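Long-range contacts in choline dehydrogenase and related flavoproteins (Aspergillus oryzae, PDB 3Q9T), which works as a formate oxidase of the glucose-methanol-choline oxidoreductase family and carries 8-formyl-FAD as its bound cofactor: residues Pro103-Thr108 against Asp190-Gly195; Glu171-Ala176 against Asp469-Gly474; Leu184-Tyr189 against Leu196-Asp201; Met305-Val310 against Val420-Arg425; Glu354-Pro359 against His391-Phe396. One frame throughout, in Å; residues are numbered along the deposited sequence.

Contact 1 (Pro103-Thr108 against Asp190-Gly195); sequences PGHKAT and DGEMDG
With CG of His105 anti to its backbone N (chi1 -166°), the imidazole stands beside its own carbonyl carbon and turns one face to Gly191, while CG of Met193 takes the crowded place between N and carbonyl carbon (chi1 48°) and brings the thioether back to the Gly104-His105 peptide. Gly191 O is the hub. It lies 3.2 Å above the plane of the His105 ring, over its centre, and accepts a hydrogen bond from Lys106 N at 3.1 Å; this bond is nearly straight (163°) and falls on a carbonyl lone pair. Packing is tight where Lys106 CB meets Gly191 CA, 3.4 Å apart, an approach possible because Gly191 has no side chain. Met193 SD reaches to 3.5 Å from His105 N and sits at the edge of the imidazole. One water also links the backbones, accepting from Gly191 N at 2.7 Å and donating to Gly104 O. The lysine ammonium turns away to a salt bridge with Asp110, and Asp551 takes the His105 N-H. His105 is the N-cap of helix 106-110: its ND1 accepts from Ala107 N at 3.1 Å. Because ND1 accepts there, the ring is probably neutral with its proton on NE2, the side on which Glu192 OE2 lies 4.5 Å from His105 NE2, too far for a salt bridge.

Contact 2 (Glu171-Ala176 against Asp469-Gly474); sequences ENLTKA and DLLFKG
One bond grips Asp469 OD1: Lys473 NZ, 3.1 Å away, in a salt bridge spanning one helical turn. The ammonium meets the oxygen from above the carboxylate plane, 69° out of it, and the hydroxyl of Tyr364 binds OD2, so the acid group as a whole has two partners. No hydrogen bond passes between the two helices themselves; the contact is made by small and branched apolar groups. Ala176 points at the second segment, and its CB rests 3.6 Å from Leu470 CD2 and 3.7 Å from Gly474 CA. Gly474, with no side chain, lets the backbones come close here. The same Leu470 methyl CD2 presses on the helix backbone at 3.4 Å from Ala176 C. Helices 167-179 and 454-473 belong to a layer packed on the large mixed sheet, consistent with the helix-backed sheet of the substrate-binding part in this family; their segments cross at 113° with axes 9.5 Å apart, and Leu173 and Leu470 both rest on Phe396 of strand 392-397. Leu173, its CG anti to the backbone N, lies at about a right angle to Leu470. Its CD1 touches two methyls of the second helix, standing 4.0 Å from Leu470 CD1 and equally far from Leu471 CD2, and Leu471 goes on to meet Leu417 and Val419 of strand 415-423.

Contact 3 (Leu184-Tyr189 against Leu196-Asp201); sequences LIENIY and LTHCCD
The two segments run in roughly the same direction, 40° apart, and join through a single backbone bridge at Leu184 and Leu196, beside which Ile185 N donates to Leu196 O at 2.8 Å. Beyond it side chains take over. Glu186 bends at chi2 (-48°) so that its carboxylate folds back on His198 and grips it twice. OE1 receives His198 N at 3.2 Å on its syn lone pair; OE2 receives His198 ND1 at 2.8 Å along an almost linear bond (176°) that lies in the ring plane. This His-carboxylate pair fixes the ring rotation, puts a proton on ND1, and would favour a positively charged imidazole. Thr197 OG1 donates to Ile185 O, whose position is less certain, and a water donating to Thr197 OG1 and His198 O also binds Tyr189 OH. Ile188 CD1 meets Thr197 CG2 tip to tip at 3.8 Å, while Leu184 CD1 lies alongside Leu196, 4.0 Å from its CB. An Asx turn, Asn187 OD1 accepting from Tyr189 N, bends the loop. Strand 195-204 pairs on through Thr197 with Val356 of strand 353-358, and Cys200 touches His159 of strand 155-159; Trp177 of helix 167-179 packs on both Leu184 and Leu196.

Contact 4 (Met305-Val310 against Val420-Arg425); sequences MDHPGV and VVDLVR
Strands 308-310 and 420-423 pair antiparallel at 152°, their axes 4.7 Å apart, with Gly309 facing Asp422 as a non-hydrogen-bonded pair. Val310 N donates to Val421 O at 2.9 Å, and Leu423 N reaches Pro308 O at 3.1 Å nearly along the C=O axis (171°). The ring of Pro308 crosses Leu423 obliquely, with Pro308 CG 3.8 Å from Leu423 CB. Just before the strand, His307, its CG anti to the carbonyl carbon, lies alongside Val424, whose CG2 makes a CH-pi contact 4.2 Å from the ring centroid and only 16° off the ring normal. These strands belong to the large mixed sheet of the GMC fold, with strand 392-397 on the other flank of 415-423 and Met460 of helix 454-473 against both Val310 and Val421. The side chain of His307 lies about 8 Å from the flavin cofactor, and its ND1 is hydrogen-bonded to ND1 of His510, probably the histidine of the His-Arg pair at the catalytic site; the two rings meet at about a right angle. Asp422 turns its carboxylate towards His307, with OD1 3.2 Å from His307 CB. This buried oxygen has no hydrogen-bonding partner in the model, a setting that could raise the acid's pKa.

Contact 5 (Glu354-Pro359 against His391-Phe396); sequences ELVGFP and HFELDF
Two antiparallel strands of the GMC fold's large mixed sheet meet here, 353-358 and 392-397, segments 354-358 and 392-396 running at 160°, the Glu393 side chain about 7 Å from the flavin. Gly357 and Leu394 form the hydrogen-bonded pair: Gly357 N donates to Leu394 O at 2.8 Å and Leu394 N to Gly357 O at 2.7 Å, both at 169°. Next to them Val356 opposes Asp395, the two side chains parallel, so that both valine methyls stand 3.6 Å from Asp395 OD1. That oxygen is only 2.5 Å from Glu393 OE1, so one of the two acids is probably protonated. Their other oxygens bind Arg553, Asp395 OD2 by a salt bridge and Glu393 OE2 through the backbone N; Arg553 is probably the arginine of the catalytic His-Arg pair, with this acid pair then its second shell. The extended Glu393 chain runs alongside Phe358, Glu393 CB 3.5 Å from Phe358 CE2, its carboxylate 62° from the ring plane. At the far end Pro359 O accepts from His391 N at 2.9 Å and, weakly, from Phe392 N. The Phe396 ring presents its edge to Leu355 O, which lies in the ring plane 3.5 Å from Phe396 CD2.

From the N terminus, contact 1 opens first, and both contact 2 and contact 3 cross it, since residues 171-176 and 184-189 precede its closing at 190-195. Contact 3 closes a short turn into strand 195-204. Contact 2 closes last and encloses contacts 3, 4 and 5 along the chain; contact 5 lies within contact 4. In space, strand 195-204 bonds to 353-358 through Thr197 and Val356, 353-358 pairs with 392-397 in contact 5, and 392-397 bonds to 415-423 through Asp395 and Val420, so contacts 3, 5 and 4 run across one sheet. Contact 2 packs its helices on Leu355 and Phe396, and contact 1 joins helix 106-110 to the loop leading into the sheet.

Contact 1 (Pro103-Thr108 against Asp190-Gly195)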
# COMPACT_ATOMS: atom_id res chain seq x y z
N PRO A 103 32.42 -0.57 1.99
CA PRO A 103 32.35 0.05 3.32
C PRO A 103 31.59 1.36 3.38
O PRO A 103 30.78 1.54 4.29
CB PRO A 103 33.83 0.30 3.66
CG PRO A 103 34.47 0.53 2.33
CD PRO A 103 33.77 -0.46 1.40
N GLY A 104 31.87 2.28 2.46
CA GLY A 104 31.32 3.62 2.54
C GLY A 104 32.37 4.72 2.61
O GLY A 104 33.57 4.47 2.58
N HIS A 105 31.90 5.96 2.75
CA HIS A 105 32.75 7.12 2.58
C HIS A 105 33.32 7.56 3.92
O HIS A 105 32.62 7.59 4.91
CB HIS A 105 31.96 8.24 1.91
CG HIS A 105 32.80 9.36 1.38
ND1 HIS A 105 33.26 10.38 2.18
CD2 HIS A 105 33.24 9.63 0.13
CE1 HIS A 105 33.96 11.23 1.45
NE2 HIS A 105 33.96 10.80 0.20
N LYS A 106 34.61 7.87 3.93
CA LYS A 106 35.31 8.30 5.14
C LYS A 106 34.63 9.47 5.86
O LYS A 106 34.52 9.48 7.08
CB LYS A 106 36.77 8.66 4.79
CG LYS A 106 37.53 9.45 5.87
CD LYS A 106 39.01 9.60 5.47
CE LYS A 106 39.65 10.83 6.11
NZ LYS A 106 39.51 10.88 7.59
N ALA A 107 34.17 10.46 5.11
CA ALA A 107 33.57 11.63 5.73
C ALA A 107 32.34 11.24 6.53
O ALA A 107 32.01 11.88 7.54
CB ALA A 107 33.21 12.65 4.67
N THR A 108 31.65 10.20 6.09
CA THR A 108 30.42 9.80 6.73
C THR A 108 30.71 9.10 8.06
O THR A 108 30.08 9.39 9.08
CB THR A 108 29.58 8.91 5.81
OG1 THR A 108 29.10 9.71 4.71
CG2 THR A 108 28.39 8.33 6.56
N ASP A 190 39.34 3.03 0.94
CA ASP A 190 40.05 3.96 1.81
C ASP A 190 39.34 5.29 2.03
O ASP A 190 39.99 6.29 2.32
CB ASP A 190 41.46 4.22 1.29
CG ASP A 190 42.36 3.04 1.47
OD1 ASP A 190 42.34 2.44 2.57
OD2 ASP A 190 43.08 2.69 0.51
N GLY A 191 38.02 5.29 1.87
CA GLY A 191 37.23 6.47 2.17
C GLY A 191 36.78 7.28 0.98
O GLY A 191 35.97 8.20 1.13
N GLU A 192 37.32 6.96 -0.19
CA GLU A 192 36.97 7.65 -1.42
C GLU A 192 36.20 6.67 -2.25
O GLU A 192 36.56 5.49 -2.29
CB GLU A 192 38.23 8.04 -2.21
CG GLU A 192 39.27 8.78 -1.41
CD GLU A 192 39.20 10.26 -1.63
OE1 GLU A 192 40.27 10.86 -1.91
OE2 GLU A 192 38.08 10.83 -1.54
N MET A 193 35.17 7.13 -2.94
CA MET A 193 34.39 6.21 -3.75
C MET A 193 33.78 6.79 -5.03
O MET A 193 32.88 6.20 -5.61
CB MET A 193 33.31 5.52 -2.89
CG MET A 193 32.50 6.48 -2.01
SD MET A 193 31.56 5.59 -0.73
CE MET A 193 30.70 4.38 -1.73
N ASP A 194 34.30 7.92 -5.51
CA ASP A 194 33.74 8.54 -6.72
C ASP A 194 34.03 7.77 -8.02
O ASP A 194 35.17 7.71 -8.47
CB ASP A 194 34.24 9.99 -6.84
CG ASP A 194 33.53 10.75 -7.95
OD1 ASP A 194 32.35 10.48 -8.22
OD2 ASP A 194 34.16 11.64 -8.55
N GLY A 195 32.99 7.18 -8.61
CA GLY A 195 33.15 6.54 -9.91
C GLY A 195 32.50 5.18 -10.10
O GLY A 195 31.81 4.66 -9.21
O HOH W 1 36.06 3.45 1.33

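Contact 2 (Glu171-Ala176 against Asp469-Gly474)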
# COMPACT_ATOMS: atom_id res chain seq x y z
N GLU A 171 31.95 -3.97 -21.08
CA GLU A 171 32.78 -3.08 -21.91
C GLU A 171 31.97 -1.88 -22.40
O GLU A 171 32.45 -0.74 -22.36
CB GLU A 171 33.40 -3.86 -23.07
CG GLU A 171 33.28 -3.17 -24.43
CD GLU A 171 34.61 -2.63 -24.94
OE1 GLU A 171 35.35 -1.99 -24.16
OE2 GLU A 171 34.92 -2.85 -26.13
N ASN A 172 30.74 -2.11 -22.85
CA ASN A 172 29.86 -1.01 -23.25
C ASN A 172 29.44 -0.06 -22.12
O ASN A 172 29.39 1.16 -22.32
CB ASN A 172 28.65 -1.55 -23.99
CG ASN A 172 28.96 -1.90 -25.43
OD1 ASN A 172 29.01 -1.03 -26.30
ND2 ASN A 172 29.20 -3.18 -25.69
N LEU A 173 29.17 -0.63 -20.94
CA LEU A 173 28.78 0.15 -19.78
C LEU A 173 29.93 1.03 -19.36
O LEU A 173 29.74 2.19 -18.99
CB LEU A 173 28.39 -0.79 -18.62
CG LEU A 173 27.93 -0.18 -17.28
CD1 LEU A 173 26.88 0.90 -17.50
CD2 LEU A 173 27.41 -1.24 -16.27
N THR A 174 31.14 0.47 -19.44
CA THR A 174 32.33 1.21 -19.07
C THR A 174 32.53 2.39 -20.03
O THR A 174 32.75 3.54 -19.59
CB THR A 174 33.58 0.29 -19.03
OG1 THR A 174 33.44 -0.66 -17.97
CG2 THR A 174 34.85 1.12 -18.81
N LYS A 175 32.43 2.11 -21.32
CA LYS A 175 32.54 3.14 -22.35
C LYS A 175 31.50 4.25 -22.12
O LYS A 175 31.81 5.45 -22.16
CB LYS A 175 32.32 2.51 -23.73
CG LYS A 175 33.28 2.94 -24.82
CD LYS A 175 32.93 2.30 -26.17
CE LYS A 175 33.28 0.82 -26.21
NZ LYS A 175 32.74 0.13 -27.42
N ALA A 176 30.26 3.83 -21.86
CA ALA A 176 29.17 4.77 -21.65
C ALA A 176 29.49 5.70 -20.47
O ALA A 176 29.39 6.92 -20.59
CB ALA A 176 27.87 4.02 -21.41
N ASP A 469 20.37 9.04 -19.15
CA ASP A 469 21.39 9.68 -19.99
C ASP A 469 22.54 8.73 -20.27
O ASP A 469 22.97 8.58 -21.41
CB ASP A 469 21.94 10.92 -19.30
CG ASP A 469 20.95 12.04 -19.26
OD1 ASP A 469 19.93 11.94 -19.98
OD2 ASP A 469 21.18 13.02 -18.53
N LEU A 470 23.03 8.09 -19.22
CA LEU A 470 24.19 7.21 -19.31
C LEU A 470 23.92 6.06 -20.27
O LEU A 470 24.76 5.69 -21.08
CB LEU A 470 24.48 6.67 -17.90
CG LEU A 470 25.66 5.82 -17.44
CD1 LEU A 470 25.17 4.45 -17.01
CD2 LEU A 470 26.84 5.74 -18.42
N LEU A 471 22.72 5.51 -20.18
CA LEU A 471 22.45 4.26 -20.84
C LEU A 471 21.85 4.47 -22.22
O LEU A 471 22.09 3.67 -23.13
CB LEU A 471 21.53 3.39 -19.97
CG LEU A 471 22.10 2.89 -18.62
CD1 LEU A 471 20.99 2.33 -17.73
CD2 LEU A 471 23.20 1.84 -18.81
N PHE A 472 21.09 5.56 -22.39
CA PHE A 472 20.48 5.89 -23.68
C PHE A 472 21.35 6.78 -24.56
O PHE A 472 21.09 6.91 -25.75
CB PHE A 472 19.10 6.55 -23.51
CG PHE A 472 18.00 5.56 -23.28
CD1 PHE A 472 17.21 5.14 -24.33
CD2 PHE A 472 17.77 5.04 -22.02
CE1 PHE A 472 16.20 4.22 -24.12
CE2 PHE A 472 16.77 4.12 -21.81
CZ PHE A 472 15.98 3.71 -22.87
N LYS A 473 22.37 7.40 -23.98
CA LYS A 473 23.20 8.33 -24.74
C LYS A 473 24.67 7.95 -24.64
O LYS A 473 25.48 8.41 -25.43
CB LYS A 473 23.06 9.76 -24.21
CG LYS A 473 21.66 10.35 -24.23
CD LYS A 473 21.70 11.75 -23.66
CE LYS A 473 20.32 12.34 -23.50
NZ LYS A 473 20.35 13.54 -22.60
N GLY A 474 25.02 7.13 -23.65
CA GLY A 474 26.41 6.79 -23.44
C GLY A 474 26.99 5.98 -24.58
O GLY A 474 26.32 5.12 -25.14

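Contact 3 (Leu184-Tyr189 against Leu196-Asp201)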
# COMPACT_ATOMS: atom_id res chain seq x y z
N LEU A 184 36.32 6.17 -13.68
CA LEU A 184 36.43 4.79 -13.23
C LEU A 184 37.20 4.78 -11.90
O LEU A 184 38.07 5.62 -11.68
CB LEU A 184 37.22 4.01 -14.28
CG LEU A 184 36.49 3.05 -15.23
CD1 LEU A 184 35.06 3.49 -15.55
CD2 LEU A 184 37.33 2.83 -16.49
N ILE A 185 36.88 3.84 -11.02
CA ILE A 185 37.60 3.73 -9.76
C ILE A 185 37.60 2.30 -9.24
O ILE A 185 36.58 1.60 -9.30
CB ILE A 185 37.02 4.69 -8.68
CG1 ILE A 185 37.92 4.71 -7.44
CG2 ILE A 185 35.58 4.28 -8.31
CD1 ILE A 185 37.57 5.79 -6.42
N GLU A 186 38.75 1.86 -8.74
CA GLU A 186 38.87 0.49 -8.24
C GLU A 186 39.06 0.44 -6.73
O GLU A 186 38.53 -0.44 -6.04
CB GLU A 186 39.99 -0.27 -8.95
CG GLU A 186 39.65 -0.65 -10.39
CD GLU A 186 38.26 -1.29 -10.55
OE1 GLU A 186 37.70 -1.84 -9.57
OE2 GLU A 186 37.73 -1.24 -11.67
N ASN A 187 39.83 1.39 -6.20
CA ASN A 187 39.98 1.48 -4.76
C ASN A 187 38.91 2.33 -4.09
O ASN A 187 39.07 3.53 -3.94
CB ASN A 187 41.36 2.01 -4.36
CG ASN A 187 41.52 2.03 -2.85
OD1 ASN A 187 40.74 1.39 -2.14
ND2 ASN A 187 42.51 2.78 -2.35
N ILE A 188 37.83 1.68 -3.66
CA ILE A 188 36.78 2.38 -2.92
C ILE A 188 36.79 1.95 -1.44
O ILE A 188 35.76 1.94 -0.77
CB ILE A 188 35.40 2.12 -3.56
CG1 ILE A 188 35.09 0.62 -3.58
CG2 ILE A 188 35.38 2.63 -5.00
CD1 ILE A 188 33.66 0.29 -3.91
N TYR A 189 37.98 1.61 -0.93
CA TYR A 189 38.07 1.02 0.40
C TYR A 189 38.85 1.88 1.39
O TYR A 189 38.97 1.52 2.56
CB TYR A 189 38.64 -0.40 0.31
CG TYR A 189 37.87 -1.20 -0.71
CD1 TYR A 189 36.66 -1.80 -0.37
CD2 TYR A 189 38.29 -1.27 -2.03
CE1 TYR A 189 35.91 -2.49 -1.32
CE2 TYR A 189 37.55 -1.97 -2.98
CZ TYR A 189 36.35 -2.57 -2.62
OH TYR A 189 35.60 -3.26 -3.55
N LEU A 196 32.73 4.60 -11.27
CA LEU A 196 32.27 3.25 -11.59
C LEU A 196 33.36 2.25 -11.22
O LEU A 196 34.51 2.41 -11.61
CB LEU A 196 31.97 3.15 -13.08
CG LEU A 196 31.37 1.82 -13.52
CD1 LEU A 196 29.90 1.71 -13.07
CD2 LEU A 196 31.48 1.67 -15.03
N THR A 197 32.98 1.21 -10.47
CA THR A 197 33.94 0.27 -9.92
C THR A 197 33.56 -1.19 -10.19
O THR A 197 32.39 -1.51 -10.41
CB THR A 197 34.10 0.47 -8.39
OG1 THR A 197 35.26 -0.24 -7.92
CG2 THR A 197 32.87 -0.02 -7.64
N HIS A 198 34.56 -2.07 -10.19
CA HIS A 198 34.30 -3.51 -10.19
C HIS A 198 34.11 -3.95 -8.73
O HIS A 198 35.08 -4.00 -7.96
CB HIS A 198 35.45 -4.28 -10.83
CG HIS A 198 35.49 -4.20 -12.32
ND1 HIS A 198 36.20 -3.22 -13.00
CD2 HIS A 198 34.93 -4.98 -13.27
CE1 HIS A 198 36.06 -3.40 -14.29
NE2 HIS A 198 35.29 -4.45 -14.49
N CYS A 199 32.87 -4.25 -8.36
CA CYS A 199 32.54 -4.51 -6.95
C CYS A 199 33.08 -5.83 -6.44
O CYS A 199 33.25 -6.79 -7.20
CB CYS A 199 31.02 -4.46 -6.72
SG CYS A 199 30.06 -5.64 -7.68
N CYS A 200 33.35 -5.87 -5.14
CA CYS A 200 33.65 -7.13 -4.47
C CYS A 200 32.40 -7.72 -3.86
O CYS A 200 31.40 -7.04 -3.70
CB CYS A 200 34.72 -6.94 -3.40
SG CYS A 200 36.31 -6.47 -4.07
N ASP A 201 32.47 -8.99 -3.49
CA ASP A 201 31.29 -9.71 -3.10
C ASP A 201 31.59 -10.73 -2.03
O ASP A 201 32.70 -11.24 -1.95
CB ASP A 201 30.71 -10.41 -4.31
CG ASP A 201 30.01 -9.47 -5.24
OD1 ASP A 201 30.59 -9.12 -6.29
OD2 ASP A 201 28.87 -9.07 -4.91
O HOH W 2 35.63 -2.18 -6.19
O HOH W 3 35.59 0.55 -13.09
O HOH W 4 32.73 -3.54 -3.60

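Contact 4 (Met305-Val310 against Val420-Arg425)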
# COMPACT_ATOMS: atom_id res chain seq x y z
N MET A 305 16.56 4.35 9.82
CA MET A 305 16.97 4.98 8.55
C MET A 305 17.38 3.93 7.53
O MET A 305 18.13 2.99 7.85
CB MET A 305 18.11 5.98 8.75
CG MET A 305 18.26 6.96 7.60
SD MET A 305 17.02 8.29 7.65
CE MET A 305 17.37 9.06 6.08
N ASP A 306 16.88 4.08 6.30
CA ASP A 306 17.14 3.11 5.24
C ASP A 306 17.40 3.91 3.96
O ASP A 306 17.20 5.13 3.93
CB ASP A 306 15.92 2.19 5.10
CG ASP A 306 16.18 0.97 4.20
OD1 ASP A 306 17.30 0.77 3.71
OD2 ASP A 306 15.23 0.19 3.98
N HIS A 307 17.84 3.23 2.90
CA HIS A 307 18.02 3.87 1.60
C HIS A 307 16.80 3.60 0.72
O HIS A 307 16.45 2.44 0.51
CB HIS A 307 19.21 3.27 0.86
CG HIS A 307 20.55 3.61 1.45
ND1 HIS A 307 21.56 2.69 1.54
CD2 HIS A 307 21.04 4.77 1.95
CE1 HIS A 307 22.63 3.27 2.07
NE2 HIS A 307 22.34 4.53 2.32
N PRO A 308 16.18 4.65 0.16
CA PRO A 308 15.09 4.36 -0.79
C PRO A 308 15.73 4.02 -2.13
O PRO A 308 16.81 4.52 -2.42
CB PRO A 308 14.34 5.69 -0.88
CG PRO A 308 15.42 6.72 -0.68
CD PRO A 308 16.50 6.09 0.19
N GLY A 309 15.09 3.15 -2.91
CA GLY A 309 15.61 2.77 -4.20
C GLY A 309 14.47 2.85 -5.19
O GLY A 309 13.36 2.46 -4.87
N VAL A 310 14.73 3.42 -6.37
CA VAL A 310 13.81 3.25 -7.49
C VAL A 310 14.48 2.46 -8.60
O VAL A 310 15.23 3.00 -9.41
CB VAL A 310 13.26 4.60 -8.03
CG1 VAL A 310 12.45 4.37 -9.31
CG2 VAL A 310 12.42 5.29 -6.96
N VAL A 420 19.39 -0.43 -10.34
CA VAL A 420 18.90 -0.06 -9.03
C VAL A 420 19.40 1.36 -8.69
O VAL A 420 20.59 1.57 -8.48
CB VAL A 420 19.34 -1.08 -7.95
CG1 VAL A 420 18.71 -0.75 -6.63
CG2 VAL A 420 18.94 -2.50 -8.37
N VAL A 421 18.48 2.32 -8.70
CA VAL A 421 18.85 3.69 -8.35
C VAL A 421 18.64 3.90 -6.85
O VAL A 421 17.52 4.09 -6.35
CB VAL A 421 18.12 4.74 -9.23
CG1 VAL A 421 18.70 6.12 -9.01
CG2 VAL A 421 18.28 4.37 -10.69
N ASP A 422 19.75 3.80 -6.13
CA ASP A 422 19.76 3.80 -4.68
C ASP A 422 20.21 5.17 -4.16
O ASP A 422 21.37 5.54 -4.33
CB ASP A 422 20.72 2.70 -4.24
CG ASP A 422 20.87 2.61 -2.74
OD1 ASP A 422 20.55 3.59 -2.03
OD2 ASP A 422 21.35 1.55 -2.27
N LEU A 423 19.30 5.93 -3.55
CA LEU A 423 19.65 7.24 -2.97
C LEU A 423 20.37 6.95 -1.66
O LEU A 423 19.78 6.47 -0.67
CB LEU A 423 18.40 8.06 -2.70
CG LEU A 423 18.38 9.59 -2.63
CD1 LEU A 423 17.38 10.00 -1.55
CD2 LEU A 423 19.74 10.23 -2.39
N VAL A 424 21.66 7.22 -1.65
CA VAL A 424 22.54 6.69 -0.64
C VAL A 424 22.73 7.72 0.50
O VAL A 424 23.04 7.37 1.64
CB VAL A 424 23.84 6.27 -1.38
CG1 VAL A 424 25.04 6.95 -0.83
CG2 VAL A 424 23.95 4.74 -1.46
N ARG A 425 22.46 8.98 0.18
CA ARG A 425 22.51 10.08 1.14
C ARG A 425 21.19 10.85 1.18
O ARG A 425 21.15 12.02 0.79
CB ARG A 425 23.65 11.03 0.77
CG ARG A 425 25.04 10.43 1.00
CD ARG A 425 25.60 10.86 2.33
NE ARG A 425 24.72 10.53 3.44
CZ ARG A 425 24.76 9.39 4.12
NH1 ARG A 425 25.63 8.43 3.83
NH2 ARG A 425 23.90 9.19 5.11

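Contact 5 (Glu354-Pro359 against His391-Phe396)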
# COMPACT_ATOMS: atom_id res chain seq x y z
N GLU A 354 28.12 -6.75 -11.27
CA GLU A 354 29.58 -6.75 -11.45
C GLU A 354 30.19 -5.36 -11.53
O GLU A 354 31.35 -5.16 -11.16
CB GLU A 354 29.98 -7.55 -12.70
CG GLU A 354 29.55 -9.01 -12.65
CD GLU A 354 29.77 -9.74 -13.96
OE1 GLU A 354 29.82 -9.04 -14.99
OE2 GLU A 354 29.90 -11.00 -13.94
N LEU A 355 29.40 -4.43 -12.05
CA LEU A 355 29.78 -3.03 -12.09
C LEU A 355 28.79 -2.22 -11.26
O LEU A 355 27.56 -2.38 -11.37
CB LEU A 355 29.80 -2.51 -13.54
CG LEU A 355 30.95 -3.05 -14.38
CD1 LEU A 355 30.65 -2.93 -15.86
CD2 LEU A 355 32.28 -2.38 -14.01
N VAL A 356 29.35 -1.33 -10.46
CA VAL A 356 28.57 -0.50 -9.55
C VAL A 356 29.09 0.93 -9.61
O VAL A 356 30.31 1.15 -9.58
CB VAL A 356 28.68 -1.03 -8.09
CG1 VAL A 356 28.08 -0.04 -7.11
CG2 VAL A 356 28.04 -2.42 -7.96
N GLY A 357 28.16 1.89 -9.67
CA GLY A 357 28.54 3.29 -9.79
C GLY A 357 28.22 4.17 -8.59
O GLY A 357 27.14 4.10 -8.00
N PHE A 358 29.16 5.04 -8.23
CA PHE A 358 28.95 5.95 -7.11
C PHE A 358 29.14 7.41 -7.53
O PHE A 358 30.15 8.04 -7.23
CB PHE A 358 29.88 5.58 -5.95
CG PHE A 358 29.64 4.20 -5.39
CD1 PHE A 358 30.43 3.14 -5.79
CD2 PHE A 358 28.62 3.97 -4.48
CE1 PHE A 358 30.20 1.87 -5.27
CE2 PHE A 358 28.39 2.72 -3.96
CZ PHE A 358 29.18 1.66 -4.35
N PRO A 359 28.15 7.96 -8.23
CA PRO A 359 28.29 9.31 -8.79
C PRO A 359 27.74 10.38 -7.86
O PRO A 359 26.98 10.09 -6.94
CB PRO A 359 27.40 9.24 -10.02
CG PRO A 359 26.27 8.36 -9.57
CD PRO A 359 26.92 7.30 -8.72
N HIS A 391 26.13 10.73 -4.24
CA HIS A 391 24.68 10.87 -4.09
C HIS A 391 23.97 9.53 -4.28
O HIS A 391 22.94 9.27 -3.65
CB HIS A 391 24.14 11.90 -5.08
CG HIS A 391 24.53 13.30 -4.75
ND1 HIS A 391 24.94 14.20 -5.71
CD2 HIS A 391 24.57 13.96 -3.57
CE1 HIS A 391 25.20 15.36 -5.14
NE2 HIS A 391 24.99 15.24 -3.84
N PHE A 392 24.53 8.67 -5.14
CA PHE A 392 23.88 7.40 -5.44
C PHE A 392 24.84 6.23 -5.45
O PHE A 392 26.03 6.40 -5.65
CB PHE A 392 23.17 7.45 -6.79
CG PHE A 392 21.97 8.35 -6.79
CD1 PHE A 392 20.70 7.83 -6.58
CD2 PHE A 392 22.12 9.73 -6.97
CE1 PHE A 392 19.59 8.67 -6.57
CE2 PHE A 392 21.02 10.58 -6.96
CZ PHE A 392 19.75 10.05 -6.75
N GLU A 393 24.28 5.05 -5.19
CA GLU A 393 24.89 3.81 -5.65
C GLU A 393 24.01 3.34 -6.79
O GLU A 393 22.80 3.16 -6.62
CB GLU A 393 24.96 2.73 -4.56
CG GLU A 393 25.21 1.33 -5.13
CD GLU A 393 25.56 0.28 -4.07
OE1 GLU A 393 25.63 -0.92 -4.43
OE2 GLU A 393 25.80 0.64 -2.89
N LEU A 394 24.62 3.18 -7.96
CA LEU A 394 23.92 2.65 -9.12
C LEU A 394 24.36 1.22 -9.40
O LEU A 394 25.49 0.97 -9.84
CB LEU A 394 24.20 3.53 -10.34
CG LEU A 394 23.80 4.98 -10.11
CD1 LEU A 394 24.17 5.86 -11.33
CD2 LEU A 394 22.31 5.04 -9.79
N ASP A 395 23.47 0.28 -9.11
CA ASP A 395 23.73 -1.12 -9.35
C ASP A 395 23.19 -1.53 -10.70
O ASP A 395 21.99 -1.39 -10.96
CB ASP A 395 23.10 -1.99 -8.26
CG ASP A 395 23.55 -1.57 -6.88
OD1 ASP A 395 24.79 -1.40 -6.69
OD2 ASP A 395 22.67 -1.39 -6.00
N PHE A 396 24.08 -2.04 -11.53
CA PHE A 396 23.70 -2.50 -12.85
C PHE A 396 23.58 -4.00 -12.89
O PHE A 396 24.52 -4.70 -13.24
CB PHE A 396 24.71 -1.99 -13.87
CG PHE A 396 24.84 -0.49 -13.86
CD1 PHE A 396 23.93 0.29 -14.53
CD2 PHE A 396 25.85 0.12 -13.14
CE1 PHE A 396 24.03 1.67 -14.51
CE2 PHE A 396 25.96 1.50 -13.10
CZ PHE A 396 25.05 2.28 -13.79
O HOH W 5 27.05 -5.65 -13.56